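Local coordinates for Rho GTPase-activating protein 26 (Gallus gallus, PDB 1F7C) that stimulates GTP hydrolysis by the Rho-family GTPases RhoA and Cdc42 through the all-helical RhoGAP (BH) domain that makes up this chain, at residues 113-126 with 197-209. Sequence-based numbering, arbitrary orientation.
Sequences MMYQFQRSFIKAAK and DIKFQNIVIEILI
Lys126 lies across the ring of Phe200 and goes on to Asp197, closing one end of a helix-helix crossing in the all-helical RhoGAP domain. Helices 115-125 and 198-209 run nearly perpendicular, at 81°, with their axes 8.7 Å apart at closest approach. The lysine side chain is extended beyond CG and meets the phenylalanine at about a right angle: its CG sits over one face of the ring, 3.8 Å from the centroid and displaced toward the rim, in a CH-pi contact. From there NZ reaches OD1 of Asp197 at 3.0 Å, a salt bridge at the exposed border of the contact. The carbonyl O of Ala125 meets the same ring differently, at its edge and in its plane near CD2.

At Ala125 and Val204 the CA atoms come within 5.9 Å, with only a methyl group on the alanine side. The CB of Ala125 is directed toward the other helix and touches CG2 of Val204 at 3.6 Å. Val204 uses both its branches: CG1 stands anti to its backbone N (chi1 166°) and turns to Met113, while CG2 touches both CB of Ala125 and the carbonyl O of Phe121. Along the crossing, Ile122 sends CD1 over the first turn of helix 198-209, 3.7 Å from CG of Gln201, and its CG2 lies against CB of Asp197.

Toward the protein interior, Leu152 of helix 146-164 and Leu184 of helix 173-184 also pack on Met113, so the interface merges with the core of the domain. The methionine chain bends at both chi2 and chi3, which folds its methyl group back over the centre of the Phe121 ring, 3.3 Å above the plane. That same CE meets CG1 of Val204 tip to tip, at 3.8 Å.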
loop_
_atom_site.group_PDB
_atom_site.type_symbol
_atom_site.label_atom_id
_atom_site.label_comp_id
_atom_site.label_asym_id
_atom_site.label_seq_id
_atom_site.Cartn_x
_atom_site.Cartn_y
_atom_site.Cartn_z
ATOM N N MET A 113 8.843 1.298 1.350
ATOM C CA MET A 113 9.232 2.691 1.573
ATOM C C MET A 113 10.735 2.823 1.824
ATOM O O MET A 113 11.273 3.926 1.805
ATOM C CB MET A 113 8.491 3.263 2.784
ATOM C CG MET A 113 6.972 3.240 2.691
ATOM S SD MET A 113 6.277 4.632 1.800
ATOM C CE MET A 113 6.915 5.972 2.730
ATOM N N MET A 114 11.392 1.694 2.090
ATOM C CA MET A 114 12.839 1.625 2.351
ATOM C C MET A 114 13.359 2.097 3.718
ATOM O O MET A 114 13.143 3.238 4.130
ATOM C CB MET A 114 13.626 2.358 1.254
ATOM C CG MET A 114 13.483 1.733 -0.122
ATOM S SD MET A 114 14.683 2.330 -1.322
ATOM C CE MET A 114 15.518 0.798 -1.722
ATOM N N TYR A 115 14.067 1.204 4.404
ATOM C CA TYR A 115 14.651 1.511 5.708
ATOM C C TYR A 115 15.458 2.804 5.624
ATOM O O TYR A 115 15.403 3.649 6.518
ATOM C CB TYR A 115 15.561 0.360 6.151
ATOM C CG TYR A 115 14.823 -0.822 6.730
ATOM C CD1 TYR A 115 15.130 -2.121 6.332
ATOM C CD2 TYR A 115 13.838 -0.644 7.703
ATOM C CE1 TYR A 115 14.474 -3.219 6.892
ATOM C CE2 TYR A 115 13.174 -1.733 8.270
ATOM C CZ TYR A 115 13.498 -3.017 7.861
ATOM O OH TYR A 115 12.854 -4.100 8.430
ATOM N N GLN A 116 16.184 2.948 4.521
ATOM C CA GLN A 116 17.024 4.110 4.255
ATOM C C GLN A 116 16.281 5.447 4.192
ATOM O O GLN A 116 16.885 6.493 4.427
ATOM C CB GLN A 116 17.803 3.868 2.954
ATOM C CG GLN A 116 18.532 5.071 2.366
ATOM C CD GLN A 116 19.480 4.675 1.235
ATOM O OE1 GLN A 116 19.098 3.967 0.294
ATOM N NE2 GLN A 116 20.724 5.135 1.324
ATOM N N PHE A 117 14.987 5.438 3.879
ATOM C CA PHE A 117 14.241 6.705 3.805
ATOM C C PHE A 117 13.189 6.875 4.901
ATOM O O PHE A 117 12.682 7.973 5.108
ATOM C CB PHE A 117 13.540 6.866 2.448
ATOM C CG PHE A 117 14.471 7.113 1.283
ATOM C CD1 PHE A 117 15.033 6.047 0.579
ATOM C CD2 PHE A 117 14.742 8.416 0.854
ATOM C CE1 PHE A 117 15.848 6.271 -0.540
ATOM C CE2 PHE A 117 15.558 8.657 -0.265
ATOM C CZ PHE A 117 16.110 7.581 -0.964
ATOM N N GLN A 118 12.867 5.793 5.600
ATOM C CA GLN A 118 11.851 5.832 6.652
ATOM C C GLN A 118 11.910 7.034 7.579
ATOM O O GLN A 118 10.950 7.789 7.681
ATOM C CB GLN A 118 11.887 4.540 7.475
ATOM C CG GLN A 118 11.440 3.304 6.693
ATOM C CD GLN A 118 10.701 2.288 7.556
ATOM O OE1 GLN A 118 10.241 1.257 7.065
ATOM N NE2 GLN A 118 10.580 2.580 8.850
ATOM N N ARG A 119 13.031 7.214 8.259
ATOM C CA ARG A 119 13.187 8.335 9.175
ATOM C C ARG A 119 12.807 9.661 8.536
ATOM O O ARG A 119 12.207 10.520 9.182
ATOM C CB ARG A 119 14.632 8.394 9.676
ATOM C CG ARG A 119 14.979 7.256 10.619
ATOM C CD ARG A 119 16.479 7.129 10.805
ATOM N NE ARG A 119 16.809 6.322 11.975
ATOM C CZ ARG A 119 18.043 5.970 12.317
ATOM N NH1 ARG A 119 19.073 6.352 11.570
ATOM N NH2 ARG A 119 18.248 5.249 13.414
ATOM N N SER A 120 13.158 9.831 7.267
ATOM C CA SER A 120 12.839 11.067 6.556
ATOM C C SER A 120 11.330 11.214 6.388
ATOM O O SER A 120 10.778 12.282 6.628
ATOM C CB SER A 120 13.516 11.087 5.183
ATOM O OG SER A 120 14.928 11.078 5.309
ATOM N N PHE A 121 10.667 10.134 5.985
ATOM C CA PHE A 121 9.217 10.159 5.798
ATOM C C PHE A 121 8.467 10.497 7.086
ATOM O O PHE A 121 7.472 11.214 7.061
ATOM C CB PHE A 121 8.724 8.817 5.246
ATOM C CG PHE A 121 8.911 8.663 3.754
ATOM C CD1 PHE A 121 9.805 7.729 3.237
ATOM C CD2 PHE A 121 8.176 9.442 2.866
ATOM C CE1 PHE A 121 9.962 7.573 1.850
ATOM C CE2 PHE A 121 8.326 9.293 1.482
ATOM C CZ PHE A 121 9.222 8.354 0.976
ATOM N N ILE A 122 8.952 9.987 8.210
ATOM C CA ILE A 122 8.325 10.245 9.498
ATOM C C ILE A 122 8.494 11.709 9.873
ATOM O O ILE A 122 7.545 12.361 10.318
ATOM C CB ILE A 122 8.950 9.360 10.614
ATOM C CG1 ILE A 122 8.536 7.903 10.415
ATOM C CG2 ILE A 122 8.523 9.857 11.991
ATOM C CD1 ILE A 122 7.042 7.693 10.380
ATOM N N LYS A 123 9.704 12.227 9.684
ATOM C CA LYS A 123 9.992 13.614 10.020
ATOM C C LYS A 123 9.140 14.589 9.214
ATOM O O LYS A 123 8.718 15.631 9.727
ATOM C CB LYS A 123 11.475 13.904 9.809
ATOM N N ALA A 124 8.886 14.252 7.953
ATOM C CA ALA A 124 8.086 15.108 7.085
ATOM C C ALA A 124 6.621 15.131 7.513
ATOM O O ALA A 124 5.977 16.174 7.480
ATOM C CB ALA A 124 8.206 14.642 5.637
ATOM N N ALA A 125 6.102 13.977 7.922
ATOM C CA ALA A 125 4.710 13.873 8.355
ATOM C C ALA A 125 4.450 14.656 9.639
ATOM O O ALA A 125 3.299 14.894 10.005
ATOM C CB ALA A 125 4.339 12.404 8.554
ATOM N N LYS A 126 5.523 15.050 10.320
ATOM C CA LYS A 126 5.420 15.799 11.568
ATOM C C LYS A 126 5.323 17.314 11.391
ATOM O O LYS A 126 4.908 18.021 12.308
ATOM C CB LYS A 126 6.619 15.495 12.463
ATOM C CG LYS A 126 6.568 14.175 13.195
ATOM C CD LYS A 126 7.867 14.000 13.942
ATOM C CE LYS A 126 7.824 12.861 14.931
ATOM N NZ LYS A 126 9.106 12.821 15.684
ATOM N N ASP A 197 6.360 7.405 17.350
ATOM C CA ASP A 197 6.336 7.824 15.951
ATOM C C ASP A 197 5.592 6.814 15.075
ATOM O O ASP A 197 5.472 7.011 13.871
ATOM C CB ASP A 197 7.759 8.012 15.401
ATOM C CG ASP A 197 8.440 9.269 15.925
ATOM O OD1 ASP A 197 7.738 10.239 16.294
ATOM O OD2 ASP A 197 9.687 9.294 15.948
ATOM N N ILE A 198 5.101 5.735 15.677
ATOM C CA ILE A 198 4.368 4.718 14.929
ATOM C C ILE A 198 3.123 5.331 14.317
ATOM O O ILE A 198 2.759 5.034 13.178
ATOM C CB ILE A 198 3.949 3.537 15.841
ATOM C CG1 ILE A 198 5.193 2.793 16.336
ATOM C CG2 ILE A 198 3.022 2.588 15.091
ATOM C CD1 ILE A 198 6.048 2.208 15.230
ATOM N N LYS A 199 2.468 6.197 15.074
ATOM C CA LYS A 199 1.266 6.840 14.581
ATOM C C LYS A 199 1.526 7.625 13.298
ATOM O O LYS A 199 0.684 7.639 12.403
ATOM C CB LYS A 199 0.672 7.762 15.649
ATOM C CG LYS A 199 1.601 8.869 16.109
ATOM C CD LYS A 199 0.894 9.803 17.072
ATOM C CE LYS A 199 0.387 9.050 18.295
ATOM N NZ LYS A 199 1.508 8.492 19.098
ATOM N N PHE A 200 2.682 8.277 13.203
ATOM C CA PHE A 200 3.002 9.051 12.006
ATOM C C PHE A 200 3.262 8.176 10.787
ATOM O O PHE A 200 3.221 8.656 9.663
ATOM C CB PHE A 200 4.199 9.958 12.242
ATOM C CG PHE A 200 3.975 10.975 13.311
ATOM C CD1 PHE A 200 4.133 10.639 14.649
ATOM C CD2 PHE A 200 3.575 12.266 12.985
ATOM C CE1 PHE A 200 3.895 11.577 15.656
ATOM C CE2 PHE A 200 3.335 13.212 13.980
ATOM C CZ PHE A 200 3.494 12.866 15.322
ATOM N N GLN A 201 3.539 6.899 11.002
ATOM C CA GLN A 201 3.755 6.009 9.872
ATOM C C GLN A 201 2.424 5.944 9.131
ATOM O O GLN A 201 2.379 5.824 7.907
ATOM C CB GLN A 201 4.133 4.607 10.341
ATOM C CG GLN A 201 5.314 4.558 11.291
ATOM C CD GLN A 201 5.902 3.159 11.391
ATOM O OE1 GLN A 201 5.173 2.161 11.396
ATOM N NE2 GLN A 201 7.225 3.079 11.475
ATOM N N ASN A 202 1.338 6.033 9.893
ATOM C CA ASN A 202 -0.001 5.989 9.338
ATOM C C ASN A 202 -0.369 7.287 8.609
ATOM O O ASN A 202 -1.046 7.250 7.588
ATOM C CB ASN A 202 -1.011 5.686 10.447
ATOM C CG ASN A 202 -0.737 4.360 11.133
ATOM O OD1 ASN A 202 0.159 3.617 10.737
ATOM N ND2 ASN A 202 -1.514 4.054 12.166
ATOM N N ILE A 203 0.090 8.421 9.131
ATOM C CA ILE A 203 -0.174 9.726 8.521
ATOM C C ILE A 203 0.473 9.804 7.134
ATOM O O ILE A 203 -0.061 10.428 6.207
ATOM C CB ILE A 203 0.396 10.880 9.389
ATOM C CG1 ILE A 203 -0.226 10.842 10.789
ATOM C CG2 ILE A 203 0.127 12.219 8.730
ATOM C CD1 ILE A 203 -1.740 10.921 10.794
ATOM N N VAL A 204 1.630 9.167 7.005
ATOM C CA VAL A 204 2.352 9.154 5.747
ATOM C C VAL A 204 1.489 8.472 4.673
ATOM O O VAL A 204 1.335 8.998 3.569
ATOM C CB VAL A 204 3.725 8.423 5.904
ATOM C CG1 VAL A 204 4.318 8.094 4.542
ATOM C CG2 VAL A 204 4.697 9.313 6.682
ATOM N N ILE A 205 0.919 7.314 5.001
ATOM C CA ILE A 205 0.087 6.611 4.040
ATOM C C ILE A 205 -1.126 7.479 3.663
ATOM O O ILE A 205 -1.496 7.560 2.490
ATOM C CB ILE A 205 -0.388 5.261 4.600
ATOM C CG1 ILE A 205 0.826 4.434 5.053
ATOM C CG2 ILE A 205 -1.210 4.522 3.552
ATOM C CD1 ILE A 205 1.930 4.271 4.017
ATOM N N GLU A 206 -1.723 8.133 4.659
ATOM C CA GLU A 206 -2.871 8.994 4.433
ATOM C C GLU A 206 -2.541 10.097 3.447
ATOM O O GLU A 206 -3.311 10.363 2.526
ATOM C CB GLU A 206 -3.339 9.621 5.737
ATOM C CG GLU A 206 -4.045 8.672 6.682
ATOM C CD GLU A 206 -4.539 9.393 7.911
ATOM O OE1 GLU A 206 -4.712 10.629 7.828
ATOM O OE2 GLU A 206 -4.764 8.737 8.949
ATOM N N ILE A 207 -1.401 10.745 3.643
ATOM C CA ILE A 207 -0.983 11.814 2.753
ATOM C C ILE A 207 -0.783 11.296 1.329
ATOM O O ILE A 207 -1.157 11.951 0.368
ATOM C CB ILE A 207 0.324 12.463 3.247
ATOM C CG1 ILE A 207 0.062 13.213 4.558
ATOM C CG2 ILE A 207 0.861 13.424 2.196
ATOM C CD1 ILE A 207 1.325 13.633 5.309
ATOM N N LEU A 208 -0.203 10.111 1.199
ATOM C CA LEU A 208 0.035 9.528 -0.114
ATOM C C LEU A 208 -1.246 9.153 -0.841
ATOM O O LEU A 208 -1.298 9.210 -2.069
ATOM C CB LEU A 208 0.937 8.301 0.001
ATOM C CG LEU A 208 2.409 8.588 0.326
ATOM C CD1 LEU A 208 3.176 7.279 0.394
ATOM C CD2 LEU A 208 3.006 9.494 -0.734
ATOM N N ILE A 209 -2.271 8.755 -0.090
ATOM C CA ILE A 209 -3.556 8.387 -0.682
ATOM C C ILE A 209 -4.292 9.653 -1.149
ATOM O O ILE A 209 -4.777 9.722 -2.277
ATOM C CB ILE A 209 -4.456 7.625 0.333
ATOM C CG1 ILE A 209 -3.837 6.262 0.656
ATOM C CG2 ILE A 209 -5.875 7.450 -0.230
ATOM C CD1 ILE A 209 -4.545 5.519 1.778
#